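Local coordinates for intergenic-region protein (PDB 2WJ9), which probably counters host restriction enzymes, protecting incoming DNA from cleavage as an ArdB-type antirestriction protein, at residues Trp80-Trp93 and Thr116-Ala128. Sequence-based numbering, arbitrary orientation. Where two conformers were deposited one is given.
Sequences WMDRLCENYCGGIW and TWVLFNAMNGNRA. With SO4 (sulfate ion), chain H.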
loop_
_atom_site.group_PDB
_atom_site.type_symbol
_atom_site.label_atom_id
_atom_site.label_comp_id
_atom_site.label_asym_id
_atom_site.label_seq_id
_atom_site.Cartn_x
_atom_site.Cartn_y
_atom_site.Cartn_z
ATOM N N TRP B 80 -17.018 4.656 13.031
ATOM C CA TRP B 80 -16.680 5.682 12.033
ATOM C C TRP B 80 -17.888 6.035 11.148
ATOM O O TRP B 80 -18.122 7.205 10.852
ATOM C CB TRP B 80 -15.469 5.277 11.179
ATOM C CG TRP B 80 -14.160 5.540 11.859
ATOM C CD1 TRP B 80 -13.318 4.619 12.402
ATOM C CD2 TRP B 80 -13.562 6.823 12.106
ATOM N NE1 TRP B 80 -12.221 5.241 12.954
ATOM C CE2 TRP B 80 -12.348 6.594 12.789
ATOM C CE3 TRP B 80 -13.926 8.137 11.797
ATOM C CZ2 TRP B 80 -11.493 7.632 13.172
ATOM C CZ3 TRP B 80 -13.081 9.179 12.198
ATOM C CH2 TRP B 80 -11.878 8.915 12.869
ATOM N N MET B 81 -18.666 5.030 10.754
ATOM C CA MET B 81 -19.825 5.254 9.887
ATOM C C MET B 81 -20.857 6.147 10.601
ATOM O O MET B 81 -21.453 7.046 9.984
ATOM C CB MET B 81 -20.420 3.904 9.459
ATOM C CG MET B 81 -21.383 3.938 8.289
ATOM S SD MET B 81 -20.713 4.598 6.761
ATOM C CE MET B 81 -21.498 6.208 6.750
ATOM N N ASP B 82 -21.042 5.928 11.901
ATOM C CA ASP B 82 -21.911 6.795 12.710
ATOM C C ASP B 82 -21.394 8.225 12.837
ATOM O O ASP B 82 -22.193 9.152 12.909
ATOM C CB ASP B 82 -22.099 6.247 14.126
ATOM C CG ASP B 82 -23.056 5.075 14.189
ATOM O OD1 ASP B 82 -23.802 4.824 13.219
ATOM O OD2 ASP B 82 -23.065 4.409 15.237
ATOM N N ARG B 83 -20.077 8.401 12.903
ATOM C CA ARG B 83 -19.494 9.751 12.947
ATOM C C ARG B 83 -19.688 10.479 11.622
ATOM O O ARG B 83 -19.980 11.675 11.603
ATOM C CB ARG B 83 -17.997 9.712 13.251
ATOM C CG ARG B 83 -17.657 9.517 14.698
ATOM C CD ARG B 83 -16.146 9.429 14.903
ATOM N NE ARG B 83 -15.882 8.693 16.134
ATOM C CZ ARG B 83 -15.377 7.467 16.213
ATOM N NH1 ARG B 83 -14.998 6.797 15.127
ATOM N NH2 ARG B 83 -15.229 6.911 17.411
ATOM N N LEU B 84 -19.507 9.751 10.522
ATOM C CA LEU B 84 -19.538 10.342 9.184
ATOM C C LEU B 84 -20.954 10.625 8.683
ATOM O O LEU B 84 -21.163 11.596 7.959
ATOM C CB LEU B 84 -18.804 9.446 8.183
ATOM C CG LEU B 84 -17.302 9.275 8.445
ATOM C CD1 LEU B 84 -16.676 8.275 7.463
ATOM C CD2 LEU B 84 -16.579 10.629 8.413
ATOM N N CYS B 85 -21.914 9.786 9.065
ATOM C CA CYS B 85 -23.275 9.881 8.530
ATOM C C CYS B 85 -23.999 11.134 9.029
ATOM O O CYS B 85 -24.071 11.376 10.228
ATOM C CB CYS B 85 -24.087 8.637 8.893
ATOM S SG CYS B 85 -25.728 8.561 8.111
ATOM N N GLU B 86 -24.547 11.905 8.091
ATOM C CA GLU B 86 -25.221 13.170 8.394
ATOM C C GLU B 86 -26.588 12.967 9.046
ATOM O O GLU B 86 -26.909 13.619 10.047
ATOM C CB GLU B 86 -25.362 13.987 7.108
ATOM C CG GLU B 86 -26.102 15.309 7.247
ATOM C CD GLU B 86 -25.932 16.182 6.017
ATOM O OE1 GLU B 86 -24.773 16.489 5.670
ATOM O OE2 GLU B 86 -26.952 16.555 5.396
ATOM N N ASN B 87 -27.399 12.083 8.469
ATOM C CA ASN B 87 -28.732 11.787 9.013
ATOM C C ASN B 87 -28.928 10.277 9.173
ATOM O O ASN B 87 -28.416 9.703 10.127
ATOM C CB ASN B 87 -29.837 12.429 8.156
ATOM C CG ASN B 87 -30.034 13.911 8.457
ATOM O OD1 ASN B 87 -30.051 14.330 9.619
ATOM N ND2 ASN B 87 -30.208 14.709 7.407
ATOM N N TYR B 88 -29.656 9.633 8.261
ATOM C CA TYR B 88 -29.848 8.182 8.342
ATOM C C TYR B 88 -29.156 7.473 7.185
ATOM O O TYR B 88 -29.398 7.781 6.011
ATOM C CB TYR B 88 -31.333 7.799 8.376
ATOM C CG TYR B 88 -31.532 6.302 8.517
ATOM C CD1 TYR B 88 -31.251 5.652 9.717
ATOM C CD2 TYR B 88 -31.965 5.529 7.437
ATOM C CE1 TYR B 88 -31.415 4.272 9.848
ATOM C CE2 TYR B 88 -32.133 4.147 7.559
ATOM C CZ TYR B 88 -31.855 3.528 8.768
ATOM O OH TYR B 88 -32.011 2.164 8.900
ATOM N N CYS B 89 -28.294 6.521 7.527
ATOM C CA CYS B 89 -27.582 5.734 6.528
ATOM C C CYS B 89 -28.142 4.303 6.530
ATOM O O CYS B 89 -28.921 3.947 5.642
ATOM C CB CYS B 89 -26.071 5.814 6.769
ATOM S SG CYS B 89 -25.377 7.487 6.398
ATOM N N GLY B 90 -27.792 3.503 7.528
ATOM C CA GLY B 90 -28.416 2.189 7.701
ATOM C C GLY B 90 -27.837 1.122 6.789
ATOM O O GLY B 90 -26.619 1.024 6.644
ATOM N N GLY B 91 -28.706 0.309 6.194
ATOM C CA GLY B 91 -28.277 -0.745 5.267
ATOM C C GLY B 91 -27.945 -2.100 5.877
ATOM O O GLY B 91 -27.908 -2.266 7.098
ATOM N N ILE B 92 -27.719 -3.069 4.991
ATOM C CA ILE B 92 -27.323 -4.434 5.343
ATOM C C ILE B 92 -25.876 -4.601 4.891
ATOM O O ILE B 92 -25.582 -4.435 3.714
ATOM C CB ILE B 92 -28.215 -5.484 4.617
ATOM C CG1 ILE B 92 -29.702 -5.266 4.933
ATOM C CG2 ILE B 92 -27.802 -6.911 4.984
ATOM C CD1 ILE B 92 -30.062 -5.439 6.390
ATOM N N TRP B 93 -24.981 -4.921 5.825
ATOM C CA TRP B 93 -23.536 -4.912 5.566
ATOM C C TRP B 93 -22.974 -6.302 5.247
ATOM O O TRP B 93 -23.241 -7.276 5.959
ATOM C CB TRP B 93 -22.800 -4.283 6.752
ATOM C CG TRP B 93 -23.060 -2.816 6.839
ATOM C CD1 TRP B 93 -24.275 -2.214 7.042
ATOM C CD2 TRP B 93 -22.105 -1.752 6.693
ATOM N NE1 TRP B 93 -24.129 -0.851 7.032
ATOM C CE2 TRP B 93 -22.811 -0.539 6.832
ATOM C CE3 TRP B 93 -20.721 -1.708 6.471
ATOM C CZ2 TRP B 93 -22.186 0.707 6.744
ATOM C CZ3 TRP B 93 -20.095 -0.465 6.396
ATOM C CH2 TRP B 93 -20.831 0.725 6.532
ATOM N N THR B 116 -28.549 7.108 -2.232
ATOM C CA THR B 116 -27.282 7.787 -1.938
ATOM C C THR B 116 -27.262 8.321 -0.503
ATOM O O THR B 116 -28.300 8.717 0.028
ATOM C CB THR B 116 -27.031 8.951 -2.925
ATOM O OG1 THR B 116 -25.721 9.486 -2.720
ATOM C CG2 THR B 116 -28.042 10.045 -2.735
ATOM N N TRP B 117 -26.080 8.318 0.116
ATOM C CA TRP B 117 -25.900 8.850 1.472
ATOM C C TRP B 117 -25.060 10.125 1.470
ATOM O O TRP B 117 -24.139 10.271 0.671
ATOM C CB TRP B 117 -25.209 7.830 2.385
ATOM C CG TRP B 117 -25.978 6.573 2.671
ATOM C CD1 TRP B 117 -27.303 6.330 2.433
ATOM C CD2 TRP B 117 -25.460 5.391 3.293
ATOM N NE1 TRP B 117 -27.634 5.060 2.853
ATOM C CE2 TRP B 117 -26.520 4.464 3.384
ATOM C CE3 TRP B 117 -24.197 5.023 3.768
ATOM C CZ2 TRP B 117 -26.351 3.188 3.936
ATOM C CZ3 TRP B 117 -24.029 3.756 4.318
ATOM C CH2 TRP B 117 -25.099 2.854 4.394
ATOM N N VAL B 118 -25.370 11.034 2.389
ATOM C CA VAL B 118 -24.550 12.223 2.614
ATOM C C VAL B 118 -23.710 12.052 3.876
ATOM O O VAL B 118 -24.245 11.754 4.949
ATOM C CB VAL B 118 -25.417 13.486 2.773
ATOM C CG1 VAL B 118 -24.532 14.716 2.987
ATOM C CG2 VAL B 118 -26.320 13.669 1.558
ATOM N N LEU B 119 -22.397 12.231 3.732
ATOM C CA LEU B 119 -21.450 12.107 4.838
ATOM C C LEU B 119 -20.804 13.456 5.128
ATOM O O LEU B 119 -20.685 14.295 4.234
ATOM C CB LEU B 119 -20.361 11.082 4.501
ATOM C CG LEU B 119 -20.738 9.598 4.596
ATOM C CD1 LEU B 119 -21.831 9.229 3.616
ATOM C CD2 LEU B 119 -19.504 8.727 4.373
ATOM N N PHE B 120 -20.397 13.654 6.380
ATOM C CA PHE B 120 -19.671 14.858 6.797
ATOM C C PHE B 120 -18.570 14.497 7.790
ATOM O O PHE B 120 -18.834 13.872 8.817
ATOM C CB PHE B 120 -20.614 15.882 7.429
ATOM C CG PHE B 120 -19.904 17.080 8.017
ATOM C CD1 PHE B 120 -19.330 18.039 7.192
ATOM C CD2 PHE B 120 -19.789 17.233 9.394
ATOM C CE1 PHE B 120 -18.667 19.147 7.728
ATOM C CE2 PHE B 120 -19.126 18.333 9.938
ATOM C CZ PHE B 120 -18.563 19.289 9.101
ATOM N N ASN B 121 -17.342 14.900 7.474
ATOM C CA ASN B 121 -16.192 14.695 8.350
ATOM C C ASN B 121 -15.800 16.014 9.025
ATOM O O ASN B 121 -15.316 16.936 8.373
ATOM C CB ASN B 121 -15.017 14.139 7.545
ATOM C CG ASN B 121 -13.833 13.726 8.421
ATOM O OD1 ASN B 121 -13.809 13.972 9.626
ATOM N ND2 ASN B 121 -12.844 13.096 7.805
ATOM N N ALA B 122 -15.999 16.082 10.338
ATOM C CA ALA B 122 -15.632 17.265 11.123
ATOM C C ALA B 122 -14.120 17.540 11.199
ATOM O O ALA B 122 -13.719 18.690 11.406
ATOM C CB ALA B 122 -16.228 17.174 12.536
ATOM N N MET B 123 -13.291 16.512 11.041
ATOM C CA MET B 123 -11.837 16.706 11.097
ATOM C C MET B 123 -11.321 17.537 9.919
ATOM O O MET B 123 -10.374 18.310 10.082
ATOM C CB MET B 123 -11.097 15.367 11.181
ATOM C CG MET B 123 -11.261 14.665 12.526
ATOM S SD MET B 123 -10.416 13.074 12.644
ATOM C CE MET B 123 -8.696 13.557 12.546
ATOM N N ASN B 124 -11.947 17.396 8.749
ATOM C CA ASN B 124 -11.571 18.221 7.571
ATOM C C ASN B 124 -12.640 19.204 7.052
ATOM O O ASN B 124 -12.359 19.993 6.151
ATOM C CB ASN B 124 -11.037 17.345 6.421
ATOM C CG ASN B 124 -12.071 16.365 5.872
ATOM O OD1 ASN B 124 -13.274 16.588 5.956
ATOM N ND2 ASN B 124 -11.587 15.277 5.283
ATOM N N GLY B 125 -13.849 19.155 7.608
ATOM C CA GLY B 125 -14.916 20.102 7.251
ATOM C C GLY B 125 -15.649 19.846 5.941
ATOM O O GLY B 125 -16.415 20.698 5.483
ATOM N N ASN B 126 -15.442 18.667 5.353
ATOM C CA ASN B 126 -15.987 18.329 4.028
ATOM C C ASN B 126 -17.284 17.520 4.079
ATOM O O ASN B 126 -17.419 16.607 4.889
ATOM C CB ASN B 126 -14.957 17.530 3.223
ATOM C CG ASN B 126 -13.717 18.336 2.880
ATOM O OD1 ASN B 126 -13.743 19.570 2.860
ATOM N ND2 ASN B 126 -12.620 17.640 2.601
ATOM N N ARG B 127 -18.231 17.882 3.213
ATOM C CA ARG B 127 -19.422 17.067 2.950
ATOM C C ARG B 127 -19.222 16.337 1.622
ATOM O O ARG B 127 -18.557 16.848 0.724
ATOM C CB ARG B 127 -20.698 17.915 2.886
ATOM C CG ARG B 127 -21.147 18.507 4.219
ATOM C CD ARG B 127 -22.611 18.962 4.182
ATOM N NE ARG B 127 -22.946 19.902 5.256
ATOM C CZ ARG B 127 -23.121 19.580 6.542
ATOM N NH1 ARG B 127 -22.982 18.327 6.966
ATOM N NH2 ARG B 127 -23.433 20.527 7.420
ATOM N N ALA B 128 -19.797 15.144 1.504
ATOM C CA ALA B 128 -19.733 14.380 0.261
ATOM C C ALA B 128 -20.923 13.437 0.137
ATOM O O ALA B 128 -21.335 12.815 1.115
ATOM C CB ALA B 128 -18.429 13.598 0.177
HETATM S S SO4 H . -12.032 4.719 17.786
HETATM O O1 SO4 H . -11.679 5.793 16.854
HETATM O O2 SO4 H . -13.337 4.999 18.379
HETATM O O3 SO4 H . -12.048 3.486 16.978
HETATM O O4 SO4 H . -11.036 4.669 18.867
HETATM O O HOH W 1 -17.697 13.774 11.524
HETATM O O HOH W 2 -21.402 13.835 10.430
#
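A disulfide-closed loop, C85 to C89, follows helix 73-84 and docks on strand 117-121 of the 117-121/126-130 beta hairpin, with C89 lying on the indole of W117. The C89 CB sits over the six-membered ring, 3.5 Å from its centroid and 8° off the normal, a CH-pi contact. C89 SG, anti to the carbonyl carbon, lies obliquely to the five-membered ring, 4.2 Å from its centroid, a sulfur-aromatic contact; this torsion places the C89 end of the disulfide by the indole, with C85 SG farther off. The M81 sulfur makes a more distant, oblique Met-aromatic contact with W117, while M81 CE meets L119 CD2. W93 brings CZ2 to the edge of W117, and W93 NE1 donates to G90 O, tying the chain beyond the disulfide back on itself. P132 and A135 also pack on W117.

Beside the disulfide, a single beta bridge pairs C85 with L119. F120 N donates to L84 O at 2.7 Å, nearly straight (167°) and in the carbonyl plane; E86 N gives a longer bond to V118 O. Water 1 joins R83 O, F120 O and A122 N where the helix ends. L84 CB packs against L119 CD2, and L84 CD2 lies against N121 CB; N121 ND2 donates to I179 O, while N121 OD1 accepts from M123 N in an Asx turn.

Next after C85, E86 extends alongside V118, its CG anti to the backbone N, and E86 OE1 makes a 2.9 Å salt bridge to R127 NH1, the carboxylate and guanidinium planes 79° apart.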